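ThermoDBP-single stranded DNA binding protein (Thermoproteus tenax, PDB 3TEK) binds single-stranded DNA without the canonical fold and probably takes the place of the usual single-stranded DNA-binding protein in the Thermoproteales. Local coordinates at residues V26-T32 against M117-V123. Residues are numbered along the deposited sequence; the frame is centred on the assembly and turned at random.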
loop_
_atom_site.group_PDB
_atom_site.type_symbol
_atom_site.label_atom_id
_atom_site.label_comp_id
_atom_site.label_asym_id
_atom_site.label_seq_id
_atom_site.Cartn_x
_atom_site.Cartn_y
_atom_site.Cartn_z
ATOM N N VAL A 26 -6.381 -0.564 -12.593
ATOM C CA VAL A 26 -6.966 0.020 -11.404
ATOM C C VAL A 26 -5.958 0.946 -10.759
ATOM O O VAL A 26 -4.896 0.504 -10.302
ATOM C CB VAL A 26 -7.430 -1.054 -10.404
ATOM C CG1 VAL A 26 -8.197 -0.400 -9.236
ATOM C CG2 VAL A 26 -8.332 -2.117 -11.107
ATOM N N LEU A 27 -6.286 2.239 -10.759
ATOM C CA LEU A 27 -5.533 3.224 -9.971
ATOM C C LEU A 27 -6.024 3.191 -8.528
ATOM O O LEU A 27 -7.206 3.387 -8.279
ATOM C CB LEU A 27 -5.700 4.618 -10.560
ATOM C CG LEU A 27 -5.020 5.792 -9.864
ATOM C CD1 LEU A 27 -3.524 5.572 -9.692
ATOM C CD2 LEU A 27 -5.266 7.044 -10.656
ATOM N N ILE A 28 -5.124 2.923 -7.583
ATOM C CA ILE A 28 -5.506 2.824 -6.194
ATOM C C ILE A 28 -4.785 3.896 -5.373
ATOM O O ILE A 28 -3.559 4.018 -5.414
ATOM C CB ILE A 28 -5.181 1.466 -5.617
ATOM C CG1 ILE A 28 -5.857 0.352 -6.429
ATOM C CG2 ILE A 28 -5.598 1.393 -4.149
ATOM C CD1 ILE A 28 -5.579 -0.993 -5.880
ATOM N N ARG A 29 -5.574 4.665 -4.630
ATOM C CA ARG A 29 -5.063 5.623 -3.677
ATOM C C ARG A 29 -5.219 4.992 -2.312
ATOM O O ARG A 29 -6.335 4.696 -1.895
ATOM C CB ARG A 29 -5.843 6.936 -3.746
ATOM C CG ARG A 29 -5.680 7.656 -5.080
ATOM C CD ARG A 29 -6.625 8.832 -5.262
ATOM N NE ARG A 29 -6.600 9.256 -6.665
ATOM C CZ ARG A 29 -7.634 9.274 -7.512
ATOM N NH1 ARG A 29 -8.862 8.930 -7.126
ATOM N NH2 ARG A 29 -7.437 9.681 -8.766
ATOM N N TRP A 30 -4.103 4.807 -1.614
ATOM C CA TRP A 30 -4.097 4.035 -0.386
ATOM C C TRP A 30 -3.448 4.800 0.761
ATOM O O TRP A 30 -2.302 5.211 0.664
ATOM C CB TRP A 30 -3.373 2.712 -0.657
ATOM C CG TRP A 30 -3.126 1.843 0.537
ATOM C CD1 TRP A 30 -3.978 1.606 1.569
ATOM C CD2 TRP A 30 -1.941 1.087 0.814
ATOM N NE1 TRP A 30 -3.407 0.750 2.469
ATOM C CE2 TRP A 30 -2.152 0.417 2.038
ATOM C CE3 TRP A 30 -0.721 0.928 0.160
ATOM C CZ2 TRP A 30 -1.192 -0.417 2.617
ATOM C CZ3 TRP A 30 0.235 0.098 0.736
ATOM C CH2 TRP A 30 -0.012 -0.568 1.953
ATOM N N ASN A 31 -4.198 5.021 1.831
ATOM C CA ASN A 31 -3.618 5.567 3.061
ATOM C C ASN A 31 -3.550 4.472 4.087
ATOM O O ASN A 31 -4.534 3.831 4.357
ATOM C CB ASN A 31 -4.419 6.757 3.614
ATOM C CG ASN A 31 -3.698 7.481 4.799
ATOM O OD1 ASN A 31 -2.939 6.871 5.569
ATOM N ND2 ASN A 31 -3.947 8.787 4.938
ATOM N N THR A 32 -2.368 4.280 4.668
ATOM C CA THR A 32 -2.118 3.195 5.613
ATOM C C THR A 32 -2.917 3.338 6.881
ATOM O O THR A 32 -3.167 2.354 7.586
ATOM C CB THR A 32 -0.640 3.194 6.077
ATOM O OG1 THR A 32 -0.356 4.413 6.782
ATOM C CG2 THR A 32 0.295 3.052 4.876
ATOM N N MET A 117 1.192 8.436 9.128
ATOM C CA MET A 117 0.506 7.707 8.102
ATOM C C MET A 117 1.095 7.991 6.733
ATOM O O MET A 117 1.582 9.061 6.473
ATOM C CB MET A 117 -0.980 7.984 8.134
ATOM C CG MET A 117 -1.325 9.394 8.192
ATOM S SD MET A 117 -3.049 9.659 8.526
ATOM C CE MET A 117 -3.026 11.395 8.649
ATOM N N ILE A 118 1.073 7.010 5.869
ATOM C CA ILE A 118 1.599 7.186 4.546
ATOM C C ILE A 118 0.463 7.108 3.564
ATOM O O ILE A 118 -0.350 6.240 3.647
ATOM C CB ILE A 118 2.594 6.099 4.242
ATOM C CG1 ILE A 118 3.765 6.232 5.188
ATOM C CG2 ILE A 118 3.071 6.167 2.827
ATOM C CD1 ILE A 118 4.621 5.067 5.238
ATOM N N SER A 119 0.405 8.041 2.645
ATOM C CA SER A 119 -0.513 7.918 1.536
ATOM C C SER A 119 0.323 7.754 0.271
ATOM O O SER A 119 1.339 8.454 0.064
ATOM C CB SER A 119 -1.406 9.133 1.394
ATOM O OG SER A 119 -0.626 10.237 0.995
ATOM N N THR A 120 -0.103 6.832 -0.568
ATOM C CA THR A 120 0.593 6.605 -1.827
ATOM C C THR A 120 -0.391 6.175 -2.901
ATOM O O THR A 120 -1.585 6.011 -2.638
ATOM C CB THR A 120 1.733 5.592 -1.652
ATOM O OG1 THR A 120 2.555 5.588 -2.847
ATOM C CG2 THR A 120 1.171 4.203 -1.311
ATOM N N GLU A 121 0.101 6.064 -4.120
ATOM C CA GLU A 121 -0.707 5.618 -5.246
ATOM C C GLU A 121 -0.076 4.412 -5.902
ATOM O O GLU A 121 1.146 4.347 -6.037
ATOM C CB GLU A 121 -0.820 6.707 -6.292
ATOM C CG GLU A 121 -1.579 7.918 -5.847
ATOM C CD GLU A 121 -2.066 8.768 -7.032
ATOM O OE1 GLU A 121 -1.776 8.444 -8.222
ATOM O OE2 GLU A 121 -2.747 9.757 -6.749
ATOM N N LEU A 122 -0.932 3.473 -6.300
ATOM C CA LEU A 122 -0.557 2.232 -6.990
ATOM C C LEU A 122 -1.426 2.070 -8.251
ATOM O O LEU A 122 -2.584 2.534 -8.280
ATOM C CB LEU A 122 -0.799 1.013 -6.062
ATOM C CG LEU A 122 -0.480 1.183 -4.554
ATOM C CD1 LEU A 122 -1.029 0.047 -3.708
ATOM C CD2 LEU A 122 1.045 1.311 -4.334
ATOM N N VAL A 123 -0.872 1.418 -9.272
ATOM C CA VAL A 123 -1.664 0.963 -10.447
ATOM C C VAL A 123 -1.556 -0.572 -10.516
ATOM O O VAL A 123 -0.454 -1.131 -10.563
ATOM C CB VAL A 123 -1.165 1.605 -11.769
ATOM C CG1 VAL A 123 -1.934 1.045 -13.032
ATOM C CG2 VAL A 123 -1.317 3.123 -11.719
#
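Leu122 and Trp30 meet on the helix-covered face formed by the antiparallel segments 26-32 and 117-123, where methyl CD1 of Leu122 comes within 4.0 Å of CE3 on the benzo ring of Trp30. The methyl approaches the ring obliquely. CG2 of Thr120 reaches the same CE3 at 4.1 Å, so two methyls from alternate residues of one strand converge on a single ring atom. With CG anti to the backbone N (chi1 173°), the Trp30 ring lies where its CE3 meets both methyls, and it also packs edge-to-face with Phe52; Leu55 and Leu56 of helix 52-68 and Leu92 of helix 83-108 close over this layer. The hydroxyl of Thr120 turns to Thr138 and Trp133 on the next strand.

On the other face Glu121 extends alongside Arg29, and its OE2 lies at the guanidinium edge, 3.9 Å from Arg29 NE in a long salt bridge. The two planes stand 68° apart, and each group has its stronger polar partner on a flanking strand, Glu16 for Arg29 and, by a hydrogen bond, Asn134 for Glu121.

Paired backbone bonds join Ile28 with Leu122, where Ile28 N to Leu122 O is 2.7 Å and almost straight, and Trp30 with Thr120. Past Trp30 the pattern changes: Thr32 N still donates to Ile118 O, but Ile118 N turns to the hydroxyl OG1 of Thr32 at 3.1 Å, a side chain standing in for a carbonyl. Strands 23-31 and 116-124 are the central pair of a four-stranded antiparallel sheet, one face packed against helices from the long connection between them.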